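Local structure of glycoside hydrolase family protein (Novosphingobium sp. PP1Y, 6Q2F) at residues V314-S319 against A377-E383; V276-V281 against L309-N313; R1033-G1039 against V1083-T1089; P657-K661 against W1071-Y1075; F89-L93 against H453-P457. The protein probably hydrolyses alpha-L-rhamnosidic bonds as a glycoside hydrolase, releasing rhamnose from rhamnosylated compounds, and carries a bound sodium ion. All blocks are in the same frame, centred on the assembly; numbering follows the deposited sequence.

Interaction 1 (V314-S319 against A377-E383)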
# COMPACT_ATOMS: atom_id res chain seq x y z
N VAL A 314 -19.00 10.92 10.01
CA VAL A 314 -20.25 11.31 9.39
C VAL A 314 -21.36 10.59 10.10
O VAL A 314 -21.11 9.64 10.76
CB VAL A 314 -20.30 11.06 7.90
CG1 VAL A 314 -19.28 11.91 7.21
CG2 VAL A 314 -20.13 9.59 7.62
N PRO A 315 -22.59 11.05 9.98
CA PRO A 315 -23.67 10.39 10.71
C PRO A 315 -23.80 8.92 10.34
O PRO A 315 -23.29 8.47 9.31
CB PRO A 315 -24.92 11.18 10.30
CG PRO A 315 -24.40 12.51 9.88
CD PRO A 315 -23.06 12.26 9.27
N THR A 316 -24.48 8.17 11.20
CA THR A 316 -24.76 6.75 10.97
C THR A 316 -26.26 6.54 11.02
O THR A 316 -26.90 6.86 12.02
CB THR A 316 -24.07 5.87 12.00
OG1 THR A 316 -22.64 6.00 11.88
CG2 THR A 316 -24.45 4.42 11.79
N THR A 317 -26.82 6.00 9.94
CA THR A 317 -28.23 5.66 9.88
C THR A 317 -28.38 4.15 9.83
O THR A 317 -27.66 3.48 9.08
CB THR A 317 -28.88 6.30 8.65
OG1 THR A 317 -28.74 7.73 8.75
CG2 THR A 317 -30.35 5.93 8.57
N ILE A 318 -29.27 3.61 10.66
CA ILE A 318 -29.59 2.19 10.65
C ILE A 318 -31.09 2.08 10.54
O ILE A 318 -31.82 2.96 10.99
CB ILE A 318 -29.09 1.45 11.91
CG1 ILE A 318 -29.66 2.12 13.17
CG2 ILE A 318 -27.56 1.39 11.94
CD1 ILE A 318 -29.46 1.29 14.42
N SER A 319 -31.55 0.99 9.93
CA SER A 319 -32.97 0.70 9.79
C SER A 319 -33.22 -0.74 10.21
O SER A 319 -32.33 -1.58 10.12
CB SER A 319 -33.45 0.93 8.35
OG SER A 319 -34.85 0.80 8.28
N ALA A 377 -38.94 3.46 7.11
CA ALA A 377 -37.74 2.70 6.83
C ALA A 377 -36.83 3.51 5.92
O ALA A 377 -37.27 3.97 4.86
CB ALA A 377 -38.09 1.36 6.19
N LEU A 378 -35.58 3.68 6.33
CA LEU A 378 -34.60 4.38 5.52
C LEU A 378 -33.60 3.36 4.97
O LEU A 378 -33.57 2.20 5.39
CB LEU A 378 -33.88 5.46 6.35
CG LEU A 378 -34.47 6.88 6.44
CD1 LEU A 378 -35.93 6.84 6.73
CD2 LEU A 378 -33.75 7.72 7.50
N VAL A 379 -32.78 3.81 4.02
CA VAL A 379 -31.70 2.96 3.55
C VAL A 379 -30.77 2.67 4.73
O VAL A 379 -30.20 3.58 5.32
CB VAL A 379 -30.95 3.60 2.39
CG1 VAL A 379 -29.70 2.78 2.07
CG2 VAL A 379 -31.86 3.70 1.17
N ASP A 380 -30.65 1.39 5.07
CA ASP A 380 -29.79 1.01 6.18
C ASP A 380 -28.34 1.34 5.86
O ASP A 380 -27.82 0.96 4.81
CB ASP A 380 -29.96 -0.48 6.47
CG ASP A 380 -29.08 -0.93 7.60
OD1 ASP A 380 -29.12 -0.28 8.67
OD2 ASP A 380 -28.33 -1.92 7.42
N ARG A 381 -27.70 2.09 6.76
CA ARG A 381 -26.30 2.50 6.61
C ARG A 381 -26.04 3.17 5.27
O ARG A 381 -25.05 2.88 4.58
CB ARG A 381 -25.36 1.32 6.86
CG ARG A 381 -24.90 1.30 8.32
CD ARG A 381 -24.48 -0.06 8.76
NE ARG A 381 -25.56 -1.02 8.62
CZ ARG A 381 -25.41 -2.31 8.91
NH1 ARG A 381 -24.22 -2.73 9.34
NH2 ARG A 381 -26.41 -3.17 8.77
N TYR A 382 -26.91 4.12 4.91
CA TYR A 382 -26.81 4.77 3.61
C TYR A 382 -25.55 5.63 3.51
O TYR A 382 -24.96 5.73 2.43
CB TYR A 382 -28.06 5.59 3.30
CG TYR A 382 -28.07 7.02 3.82
CD1 TYR A 382 -27.51 8.06 3.08
CD2 TYR A 382 -28.63 7.33 5.06
CE1 TYR A 382 -27.50 9.36 3.55
CE2 TYR A 382 -28.64 8.62 5.53
CZ TYR A 382 -28.07 9.64 4.78
OH TYR A 382 -28.07 10.93 5.26
N GLU A 383 -25.14 6.27 4.61
CA GLU A 383 -23.97 7.14 4.56
C GLU A 383 -22.76 6.39 4.03
O GLU A 383 -22.05 6.89 3.14
CB GLU A 383 -23.68 7.73 5.95
CG GLU A 383 -24.78 8.65 6.48
CD GLU A 383 -25.70 7.93 7.44
OE1 GLU A 383 -25.64 6.69 7.46
OE2 GLU A 383 -26.48 8.59 8.17
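Val314 begins the contact loosely, its CG2 lying 4.3 Å from CB of Glu383, while CB of Pro315 packs 3.7 Å from Glu383 OE2. Thr316 turns away and gives its hydroxyl to the carbonyl of Glu310. Thr317 is the hub: its N donates to Glu383 OE1 (2.8 Å) and its OG1 to Glu383 OE2 (a very short 2.5 Å), so one carboxylate clasps both backbone and hydroxyl. Thr317 O accepts from Arg381 N (2.7 Å); Arg381 is the N-cap residue of helix 382-385 and has left-handed backbone angles. Asp380 OD1 accepts from Ser319 N at 3.0 Å and forms a salt bridge with Lys307; its OD2 forms another with Arg381 NH2 (2.7 Å). The contact fastens the chain leaving strand 366-374 onto strand 316-325, an outer strand of the same four-stranded sheet of a beta-sandwich. Ser319 OG is hydrogen-bonded to Ser273 OG of the flanking strand 268-277 and to Arg543 of helix 543-575, which also hydrogen-bonds to Leu378 O.

Interaction 2 (V276-V281 against L309-N313)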
# COMPACT_ATOMS: atom_id res chain seq x y z
N VAL A 276 -27.67 8.78 14.08
CA VAL A 276 -26.87 9.28 15.19
C VAL A 276 -25.64 9.99 14.63
O VAL A 276 -25.05 9.54 13.64
CB VAL A 276 -26.47 8.14 16.14
CG1 VAL A 276 -25.51 8.63 17.19
CG2 VAL A 276 -27.70 7.55 16.80
N PHE A 277 -25.24 11.09 15.27
CA PHE A 277 -23.91 11.64 15.04
C PHE A 277 -23.32 12.14 16.35
O PHE A 277 -23.95 12.91 17.08
CB PHE A 277 -23.92 12.77 14.01
CG PHE A 277 -22.55 13.31 13.71
CD1 PHE A 277 -21.58 12.49 13.15
CD2 PHE A 277 -22.22 14.62 14.02
CE1 PHE A 277 -20.30 12.98 12.88
CE2 PHE A 277 -20.95 15.11 13.76
CZ PHE A 277 -19.99 14.29 13.18
N VAL A 278 -22.10 11.70 16.62
CA VAL A 278 -21.27 12.13 17.73
C VAL A 278 -20.09 12.89 17.14
O VAL A 278 -19.23 12.28 16.49
CB VAL A 278 -20.80 10.94 18.58
CG1 VAL A 278 -19.88 11.42 19.71
CG2 VAL A 278 -22.00 10.18 19.12
N PRO A 279 -20.01 14.21 17.31
CA PRO A 279 -18.87 14.96 16.76
C PRO A 279 -17.55 14.42 17.28
O PRO A 279 -17.49 13.82 18.36
CB PRO A 279 -19.13 16.39 17.24
CG PRO A 279 -20.60 16.45 17.43
CD PRO A 279 -21.02 15.09 17.91
N ASN A 280 -16.50 14.63 16.49
CA ASN A 280 -15.13 14.27 16.85
C ASN A 280 -15.01 12.90 17.53
O ASN A 280 -14.69 12.83 18.71
CB ASN A 280 -14.53 15.34 17.78
CG ASN A 280 -14.91 16.75 17.36
OD1 ASN A 280 -15.47 17.51 18.15
ND2 ASN A 280 -14.62 17.11 16.11
N VAL A 281 -15.28 11.82 16.79
CA VAL A 281 -15.00 10.49 17.31
C VAL A 281 -13.59 10.03 16.98
O VAL A 281 -13.24 8.88 17.27
CB VAL A 281 -15.98 9.42 16.78
CG1 VAL A 281 -17.42 9.79 17.09
CG2 VAL A 281 -15.79 9.23 15.29
N LEU A 309 -24.53 0.56 16.14
CA LEU A 309 -24.22 1.66 15.24
C LEU A 309 -22.72 1.91 15.27
O LEU A 309 -22.20 2.41 16.28
CB LEU A 309 -24.97 2.94 15.63
CG LEU A 309 -26.50 2.97 15.59
CD1 LEU A 309 -27.10 2.48 16.89
CD2 LEU A 309 -26.99 4.37 15.27
N GLU A 310 -22.02 1.58 14.19
CA GLU A 310 -20.65 2.05 14.05
C GLU A 310 -20.67 3.55 13.82
O GLU A 310 -21.40 4.04 12.96
CB GLU A 310 -19.93 1.35 12.89
CG GLU A 310 -19.11 0.13 13.30
CD GLU A 310 -18.04 -0.22 12.28
OE1 GLU A 310 -17.04 0.53 12.17
OE2 GLU A 310 -18.20 -1.23 11.57
N LEU A 311 -19.88 4.27 14.61
CA LEU A 311 -19.84 5.72 14.55
C LEU A 311 -18.61 6.18 13.78
O LEU A 311 -17.61 5.47 13.68
CB LEU A 311 -19.85 6.32 15.95
CG LEU A 311 -21.11 5.96 16.74
CD1 LEU A 311 -21.06 6.54 18.15
CD2 LEU A 311 -22.36 6.42 15.98
N SER A 312 -18.68 7.36 13.21
CA SER A 312 -17.60 7.88 12.42
C SER A 312 -17.70 9.36 12.31
O SER A 312 -18.48 9.97 12.98
CB SER A 312 -17.66 7.28 11.02
OG SER A 312 -18.70 7.82 10.26
N ASN A 313 -16.91 9.91 11.41
CA ASN A 313 -16.89 11.32 11.13
C ASN A 313 -18.13 11.81 10.43
O ASN A 313 -18.29 12.97 10.26
CB ASN A 313 -15.62 11.74 10.42
CG ASN A 313 -15.58 11.32 8.98
OD1 ASN A 313 -15.87 10.19 8.68
ND2 ASN A 313 -15.23 12.21 8.11
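Leu311 lays its side chain among three valines: CD2 is 4.0 Å from Val276 CG1, CD1 is 3.9 Å from Val278 CG2, and CB is 4.4 Å from Val281 CG1. The setting is an antiparallel beta-sandwich whose strand order in both sheets matches that of the galactose-binding-like domain near the C terminus, consistent with a jelly-roll of that kind. Residues 309-313 lie in the crossover from strand 303-308, at the margin of the six-stranded sheet, to strand 316-325 of the four-stranded sheet; residues 276-281 finish strand 268-277, the neighbour of strand 316-325, and turn away at its end. No hydrogen bond joins the two segments, so apolar packing holds them. Near the start of the crossover Leu309 CD2 meets Val276 CG2 at 3.6 Å, and Leu309 also packs on Thr316 and Ile318; both residues of this pair are buried. Pro279 and Asn280 carry the chain round the outside, and Val281 comes back against the backbone of the crossover, its CG2 3.5 Å from C of Ser312. The ring of Phe277 reaches the same backbone, where its CE1 lies 3.5 Å from Ser312 O and 3.3 Å from Asn313 O.

Interaction 3 (R1033-G1039 against V1083-T1089)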
# COMPACT_ATOMS: atom_id res chain seq x y z
N ARG A 1033 46.76 -6.47 10.90
CA ARG A 1033 47.43 -7.67 11.38
C ARG A 1033 48.12 -8.32 10.18
O ARG A 1033 47.74 -8.09 9.03
CB ARG A 1033 46.41 -8.64 12.00
CG ARG A 1033 46.97 -9.75 12.83
CD ARG A 1033 45.87 -10.79 13.03
NE ARG A 1033 46.21 -11.82 14.01
CZ ARG A 1033 47.12 -12.76 13.81
NH1 ARG A 1033 47.81 -12.78 12.67
NH2 ARG A 1033 47.36 -13.67 14.74
N ASN A 1034 49.12 -9.15 10.47
CA ASN A 1034 49.71 -10.08 9.52
C ASN A 1034 49.31 -11.50 9.87
O ASN A 1034 48.87 -11.79 10.98
CB ASN A 1034 51.25 -9.99 9.52
CG ASN A 1034 51.74 -8.67 8.97
OD1 ASN A 1034 51.24 -8.20 7.95
ND2 ASN A 1034 52.68 -8.06 9.66
N PHE A 1035 49.46 -12.40 8.89
CA PHE A 1035 49.16 -13.81 9.11
C PHE A 1035 49.88 -14.64 8.05
O PHE A 1035 50.12 -14.17 6.93
CB PHE A 1035 47.64 -14.07 9.09
CG PHE A 1035 46.98 -13.91 7.75
CD1 PHE A 1035 46.64 -12.66 7.27
CD2 PHE A 1035 46.64 -15.02 7.00
CE1 PHE A 1035 46.00 -12.51 6.04
CE2 PHE A 1035 45.99 -14.89 5.77
CZ PHE A 1035 45.68 -13.63 5.29
N ARG A 1036 50.23 -15.87 8.43
CA ARG A 1036 51.01 -16.75 7.58
C ARG A 1036 50.12 -17.74 6.84
O ARG A 1036 49.13 -18.24 7.40
CB ARG A 1036 52.08 -17.52 8.39
CG ARG A 1036 52.63 -18.78 7.69
CD ARG A 1036 54.10 -19.15 8.04
NE ARG A 1036 54.23 -20.36 8.85
CZ ARG A 1036 54.83 -21.49 8.47
NH1 ARG A 1036 55.38 -21.64 7.28
NH2 ARG A 1036 54.89 -22.49 9.32
N VAL A 1037 50.47 -18.01 5.59
CA VAL A 1037 49.76 -18.95 4.74
C VAL A 1037 50.79 -19.96 4.23
O VAL A 1037 51.86 -19.57 3.74
CB VAL A 1037 49.06 -18.24 3.57
CG1 VAL A 1037 48.51 -19.23 2.57
CG2 VAL A 1037 47.97 -17.32 4.09
N THR A 1038 50.50 -21.24 4.39
CA THR A 1038 51.39 -22.28 3.89
C THR A 1038 50.65 -23.20 2.93
O THR A 1038 50.60 -24.41 3.15
CB THR A 1038 51.95 -23.13 5.03
OG1 THR A 1038 50.92 -24.04 5.45
CG2 THR A 1038 52.35 -22.27 6.21
N GLY A 1039 50.07 -22.65 1.88
CA GLY A 1039 49.36 -23.45 0.91
C GLY A 1039 49.28 -22.71 -0.40
O GLY A 1039 49.57 -21.51 -0.48
N VAL A 1083 45.84 -14.38 -1.29
CA VAL A 1083 46.93 -14.68 -0.36
C VAL A 1083 48.19 -15.05 -1.13
O VAL A 1083 48.17 -15.43 -2.31
CB VAL A 1083 46.57 -15.80 0.64
CG1 VAL A 1083 45.43 -15.39 1.56
CG2 VAL A 1083 46.23 -17.10 -0.11
N ARG A 1084 49.31 -14.99 -0.42
CA ARG A 1084 50.61 -15.39 -0.93
C ARG A 1084 51.24 -16.36 0.06
O ARG A 1084 50.86 -16.39 1.24
CB ARG A 1084 51.52 -14.18 -1.13
CG ARG A 1084 51.81 -13.49 0.16
CD ARG A 1084 52.33 -12.06 -0.02
NE ARG A 1084 53.40 -12.01 -1.02
CZ ARG A 1084 54.15 -10.94 -1.25
NH1 ARG A 1084 53.98 -9.82 -0.56
NH2 ARG A 1084 55.09 -10.98 -2.19
N LYS A 1085 52.24 -17.07 -0.40
CA LYS A 1085 52.97 -17.97 0.45
C LYS A 1085 53.72 -17.17 1.50
O LYS A 1085 54.37 -16.23 1.20
CB LYS A 1085 53.97 -18.70 -0.43
CG LYS A 1085 54.17 -20.15 -0.08
CD LYS A 1085 52.95 -20.96 -0.41
CE LYS A 1085 53.16 -22.39 -0.00
NZ LYS A 1085 54.38 -22.95 -0.63
N GLY A 1086 53.64 -17.56 2.75
CA GLY A 1086 54.34 -16.84 3.80
C GLY A 1086 53.50 -15.78 4.49
O GLY A 1086 52.31 -15.98 4.73
N GLN A 1087 54.11 -14.65 4.83
CA GLN A 1087 53.41 -13.61 5.55
C GLN A 1087 52.49 -12.82 4.62
O GLN A 1087 52.88 -12.45 3.51
CB GLN A 1087 54.39 -12.66 6.23
CG GLN A 1087 53.86 -12.02 7.52
CD GLN A 1087 53.99 -12.95 8.72
OE1 GLN A 1087 53.94 -14.17 8.59
NE2 GLN A 1087 54.18 -12.37 9.90
N ASN A 1088 51.27 -12.57 5.10
CA ASN A 1088 50.25 -11.82 4.39
C ASN A 1088 49.77 -10.67 5.27
O ASN A 1088 49.66 -10.83 6.49
CB ASN A 1088 49.05 -12.70 4.04
CG ASN A 1088 49.39 -13.82 3.07
OD1 ASN A 1088 48.93 -13.83 1.92
ND2 ASN A 1088 50.21 -14.78 3.52
N THR A 1089 49.46 -9.53 4.66
CA THR A 1089 48.89 -8.42 5.40
C THR A 1089 47.38 -8.54 5.34
O THR A 1089 46.81 -9.01 4.35
CB THR A 1089 49.37 -7.07 4.86
OG1 THR A 1089 48.84 -6.85 3.56
CG2 THR A 1089 50.92 -7.05 4.77
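Four backbone hydrogen bonds carry the contact: Phe1035 N to Asn1088 O (2.9 Å), Asn1088 N to Phe1035 O (2.7 Å), Val1037 N to Gly1086 O (2.9 Å) and Gly1086 N to Val1037 O (2.9 Å). They define Phe1035-Asn1088 and Val1037-Gly1086 as antiparallel hydrogen-bonded pairs, with Asn1034-Thr1089 and Arg1036-Gln1087 as the non-hydrogen-bonded pairs; in these, CA of Asn1034 approaches Asn1088 O at 3.1 Å and CA of Arg1036 approaches Gly1086 O at 3.2 Å. The Asn1088 amide also holds the turn that precedes its own strand, OD1 accepting from Arg1084 N (2.6 Å) and ND2 donating to Arg1084 O (2.9 Å); OD1 has a further partner in Asn1063. Gly1086, with a positive phi, then enters the strand at angles where a CB would strike the preceding carbonyl. On the inward face Asn1088 CB sits over the Phe1035 ring, 3.8 Å from its centroid, in a CH-pi contact. Val1083 extends that layer: its CG1 is 4.1 Å from Phe1035 CZ and its CB 4.0 Å from Val1037 CG2, with Val1062 packing on Phe1035 and Val1083. Asn1034, Arg1036, Gln1087 and Thr1089 occupy the exposed face. The axes cross at 144°, and this pairing of twisted strands forms the centre of the six-stranded sheet in the galactose-binding-like beta-sandwich.

Interaction 4 (P657-K661 against W1071-Y1075)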
# COMPACT_ATOMS: atom_id res chain seq x y z
N PRO A 657 23.04 -3.07 7.09
CA PRO A 657 22.47 -4.02 6.12
C PRO A 657 22.12 -5.37 6.72
O PRO A 657 21.15 -6.00 6.29
CB PRO A 657 23.58 -4.12 5.06
CG PRO A 657 24.27 -2.79 5.14
CD PRO A 657 24.30 -2.47 6.60
N LYS A 658 22.83 -5.77 7.76
CA LYS A 658 22.55 -7.03 8.41
C LYS A 658 21.13 -7.04 8.94
O LYS A 658 20.50 -8.04 8.97
CB LYS A 658 23.61 -7.39 9.47
CG LYS A 658 23.27 -7.01 10.88
CD LYS A 658 24.48 -7.01 11.80
CE LYS A 658 25.21 -8.35 11.85
NZ LYS A 658 25.94 -8.64 13.10
N ASP A 659 20.63 -5.90 9.37
CA ASP A 659 19.27 -5.79 9.87
C ASP A 659 18.24 -5.64 8.78
O ASP A 659 17.04 -5.83 9.03
CB ASP A 659 19.14 -4.59 10.80
CG ASP A 659 20.14 -4.63 11.93
OD1 ASP A 659 20.00 -5.53 12.77
OD2 ASP A 659 21.04 -3.77 11.95
N LEU A 660 18.65 -5.25 7.58
CA LEU A 660 17.69 -4.94 6.54
C LEU A 660 17.46 -6.08 5.57
O LEU A 660 16.47 -6.05 4.84
CB LEU A 660 18.16 -3.71 5.76
CG LEU A 660 18.38 -2.47 6.63
CD1 LEU A 660 18.97 -1.33 5.80
CD2 LEU A 660 17.06 -2.05 7.27
N LYS A 661 18.34 -7.08 5.54
CA LYS A 661 18.30 -8.06 4.47
C LYS A 661 16.95 -8.77 4.39
O LYS A 661 16.37 -8.90 3.31
CB LYS A 661 19.43 -9.09 4.67
CG LYS A 661 19.61 -10.06 3.53
CD LYS A 661 20.54 -11.18 3.99
CE LYS A 661 20.76 -12.24 2.92
NZ LYS A 661 19.48 -12.87 2.42
N TRP A 1071 28.70 -8.36 5.13
CA TRP A 1071 27.75 -7.51 5.83
C TRP A 1071 26.60 -8.28 6.47
O TRP A 1071 25.70 -7.64 7.03
CB TRP A 1071 27.18 -6.43 4.88
CG TRP A 1071 26.65 -6.95 3.56
CD1 TRP A 1071 27.35 -7.10 2.40
CD2 TRP A 1071 25.32 -7.39 3.28
NE1 TRP A 1071 26.54 -7.60 1.42
CE2 TRP A 1071 25.28 -7.78 1.93
CE3 TRP A 1071 24.15 -7.48 4.04
CZ2 TRP A 1071 24.11 -8.26 1.32
CZ3 TRP A 1071 22.99 -7.96 3.43
CH2 TRP A 1071 22.99 -8.35 2.08
N HIS A 1072 26.62 -9.61 6.45
CA HIS A 1072 25.64 -10.39 7.18
C HIS A 1072 26.24 -11.76 7.46
O HIS A 1072 27.22 -12.17 6.83
CB HIS A 1072 24.30 -10.50 6.42
CG HIS A 1072 24.36 -11.37 5.21
ND1 HIS A 1072 24.41 -12.75 5.28
CD2 HIS A 1072 24.36 -11.07 3.89
CE1 HIS A 1072 24.45 -13.26 4.06
NE2 HIS A 1072 24.41 -12.26 3.20
N ALA A 1073 25.65 -12.47 8.41
CA ALA A 1073 26.19 -13.75 8.84
C ALA A 1073 25.75 -14.86 7.88
O ALA A 1073 24.63 -14.83 7.38
CB ALA A 1073 25.75 -14.07 10.27
N PRO A 1074 26.66 -15.81 7.58
CA PRO A 1074 28.03 -15.84 8.10
C PRO A 1074 28.97 -14.88 7.38
O PRO A 1074 29.01 -14.82 6.15
CB PRO A 1074 28.46 -17.30 7.90
CG PRO A 1074 27.61 -17.82 6.80
CD PRO A 1074 26.34 -17.00 6.76
N TYR A 1075 29.75 -14.14 8.18
CA TYR A 1075 30.70 -13.15 7.68
C TYR A 1075 31.92 -13.90 7.18
O TYR A 1075 32.91 -14.07 7.88
CB TYR A 1075 31.07 -12.17 8.78
CG TYR A 1075 29.95 -11.25 9.17
CD1 TYR A 1075 29.03 -11.60 10.16
CD2 TYR A 1075 29.81 -10.03 8.54
CE1 TYR A 1075 28.00 -10.72 10.52
CE2 TYR A 1075 28.79 -9.15 8.90
CZ TYR A 1075 27.90 -9.50 9.89
OH TYR A 1075 26.89 -8.61 10.21
O HOH W 1 25.57 -5.17 8.14
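A helical turn at 657-661 meets the irregular chain of 1071-1075; their nearest CA atoms, those of Lys658 and His1072, are 4.7 Å apart. The helix, 657-670, belongs to the (beta/alpha)8 barrel, where it links strand 642-649 to strand 674-677; the other segment crosses from one sheet to the other of the C-terminal galactose-binding-like sandwich, with a cis peptide before Pro1074. This is therefore an interface between two domains. No direct hydrogen bond joins the two segments, but a water accepts from Lys658 N (2.8 Å) and donates to Trp1071 O (2.7 Å), joining the two backbones. Trp1071 is the main apolar piece: Pro657 CB lies 3.6 Å from its CE3, and Lys661 CB approaches the ring edge 3.9 Å from CZ3. Trp714 and Tyr717 of helix 712-726 add edge-to-face contacts to the indole. Lys658 CB lies 3.2 Å from Trp1071 O, and its NZ hydrogen-bonds to the carbonyl of Val1054, while Lys661 NZ forms a salt bridge with Asp665. His1072 ND1 donates to Ala1073 O (3.0 Å) and its NE2 pairs with Glu934. The imidazole so fixed offers one face to the aliphatic end of Lys661, whose CE stands 3.9 Å from the centroid of the His1072 ring.

Interaction 5 (F89-L93 against H453-P457)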
# COMPACT_ATOMS: atom_id res chain seq x y z
N PHE A 89 11.23 15.09 -2.82
CA PHE A 89 10.07 15.69 -2.18
C PHE A 89 10.50 16.96 -1.50
O PHE A 89 11.52 16.97 -0.79
CB PHE A 89 9.43 14.78 -1.13
CG PHE A 89 9.05 13.43 -1.64
CD1 PHE A 89 7.82 13.24 -2.24
CD2 PHE A 89 9.91 12.35 -1.51
CE1 PHE A 89 7.45 11.98 -2.70
CE2 PHE A 89 9.55 11.09 -1.98
CZ PHE A 89 8.33 10.91 -2.57
N ASP A 90 9.74 18.04 -1.70
CA ASP A 90 9.90 19.23 -0.85
C ASP A 90 8.91 19.08 0.29
O ASP A 90 7.72 19.34 0.13
CB ASP A 90 9.68 20.52 -1.63
CG ASP A 90 10.09 21.75 -0.83
OD1 ASP A 90 11.32 21.92 -0.62
OD2 ASP A 90 9.21 22.51 -0.39
N ALA A 91 9.40 18.68 1.46
CA ALA A 91 8.56 18.28 2.59
C ALA A 91 8.54 19.37 3.65
O ALA A 91 9.57 19.66 4.26
CB ALA A 91 9.05 16.96 3.20
N ASN A 92 7.36 19.95 3.89
CA ASN A 92 7.21 21.07 4.82
C ASN A 92 6.87 20.56 6.22
O ASN A 92 5.83 20.87 6.79
CB ASN A 92 6.14 22.04 4.31
CG ASN A 92 6.11 23.35 5.11
OD1 ASN A 92 5.16 23.62 5.85
ND2 ASN A 92 7.15 24.16 4.95
N LEU A 93 7.76 19.73 6.75
CA LEU A 93 7.65 19.23 8.12
C LEU A 93 8.62 20.02 8.99
O LEU A 93 9.78 20.22 8.62
CB LEU A 93 7.97 17.74 8.20
CG LEU A 93 7.06 16.80 7.42
CD1 LEU A 93 7.36 15.36 7.79
CD2 LEU A 93 5.59 17.11 7.72
N HIS A 453 -0.39 17.62 0.98
CA HIS A 453 0.53 17.72 2.14
C HIS A 453 1.88 17.08 1.83
O HIS A 453 1.96 16.22 0.94
CB HIS A 453 -0.03 17.02 3.38
CG HIS A 453 -1.41 17.45 3.78
ND1 HIS A 453 -1.64 18.51 4.63
CD2 HIS A 453 -2.62 16.93 3.46
CE1 HIS A 453 -2.95 18.64 4.81
NE2 HIS A 453 -3.56 17.69 4.12
N PRO A 454 2.96 17.48 2.53
CA PRO A 454 3.13 18.64 3.41
C PRO A 454 3.92 19.74 2.71
O PRO A 454 5.14 19.62 2.49
CB PRO A 454 3.90 18.07 4.60
CG PRO A 454 4.70 16.85 3.99
CD PRO A 454 4.16 16.62 2.58
N ALA A 455 3.21 20.79 2.33
CA ALA A 455 3.73 21.92 1.59
C ALA A 455 3.53 23.19 2.41
O ALA A 455 2.70 23.22 3.33
CB ALA A 455 3.00 22.07 0.24
N PRO A 456 4.27 24.24 2.11
CA PRO A 456 4.00 25.54 2.74
C PRO A 456 2.64 26.06 2.30
O PRO A 456 2.11 25.61 1.27
CB PRO A 456 5.14 26.43 2.23
CG PRO A 456 5.59 25.78 0.98
CD PRO A 456 5.42 24.31 1.19
N PRO A 457 2.05 26.98 3.07
CA PRO A 457 0.71 27.48 2.71
C PRO A 457 0.58 27.96 1.28
O PRO A 457 -0.43 27.66 0.64
CB PRO A 457 0.51 28.63 3.71
CG PRO A 457 1.32 28.20 4.91
CD PRO A 457 2.53 27.53 4.35
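The C-terminal rim of a (beta/alpha)8 barrel, the side on which barrel enzymes of this kind carry their active sites, is where this contact lies. Strand 85-91, the second of the barrel, runs out here into an inverse gamma turn centred on Asn92, closed by a weak hydrogen bond from Leu93 N to Ala91 O (3.1 Å). Against the turn comes the proline-rich loop 453-457, part of the chain that leads from strand 436-447 of the inserted beta-rich region back to barrel helix 469-487. One short hydrogen bond joins them, Asn92 N to Pro454 O at 2.6 Å with an angle of 160°, so the backbone of the turn is pinned to the loop at a single point. A cis peptide before Pro454 shapes this part of the loop, and the proline ring points toward the turn and packs on it: its CB is 3.7 Å from Leu93 CD2 and its CG 4.4 Å from Ala91 CB. Trp136 touches Pro454 as well, and His453 is bound through its backbone to Trp136 and Ser137. The side chain of Pro454 is about 11 Å from the bound sodium ion, too far to be a ligand. Asp90 OD1 is hydrogen-bonded to Trp110 NE1. Farther along the loop, the Ala455-Pro456 peptide lies against Asn92, whose CB is 3.4 Å from C of Ala455 and 3.9 Å from CD of Pro456.

From the N terminus, interaction 5 opens first, at the end of barrel strand 85-91, and closes only at 453-457, tying the chain that returns from the inserted beta-rich region to the barrel rim. Interactions 2 and 1 nest inside that loop, one after the other, within a single beta-sandwich; they touch where Thr316 N meets Val276 O at 2.9 Å and Thr316 OG1 meets Glu310 O at 2.6 Å. Interaction 4 then opens on the barrel at 657 and crosses interaction 3, because 1033-1039 precedes 1071-1075 and 1083-1089 follows it. Interaction 3 pairs the two central strands of one sheet of the C-terminal sandwich, and interaction 4 docks that sandwich on the barrel; their centres are about 27 Å apart.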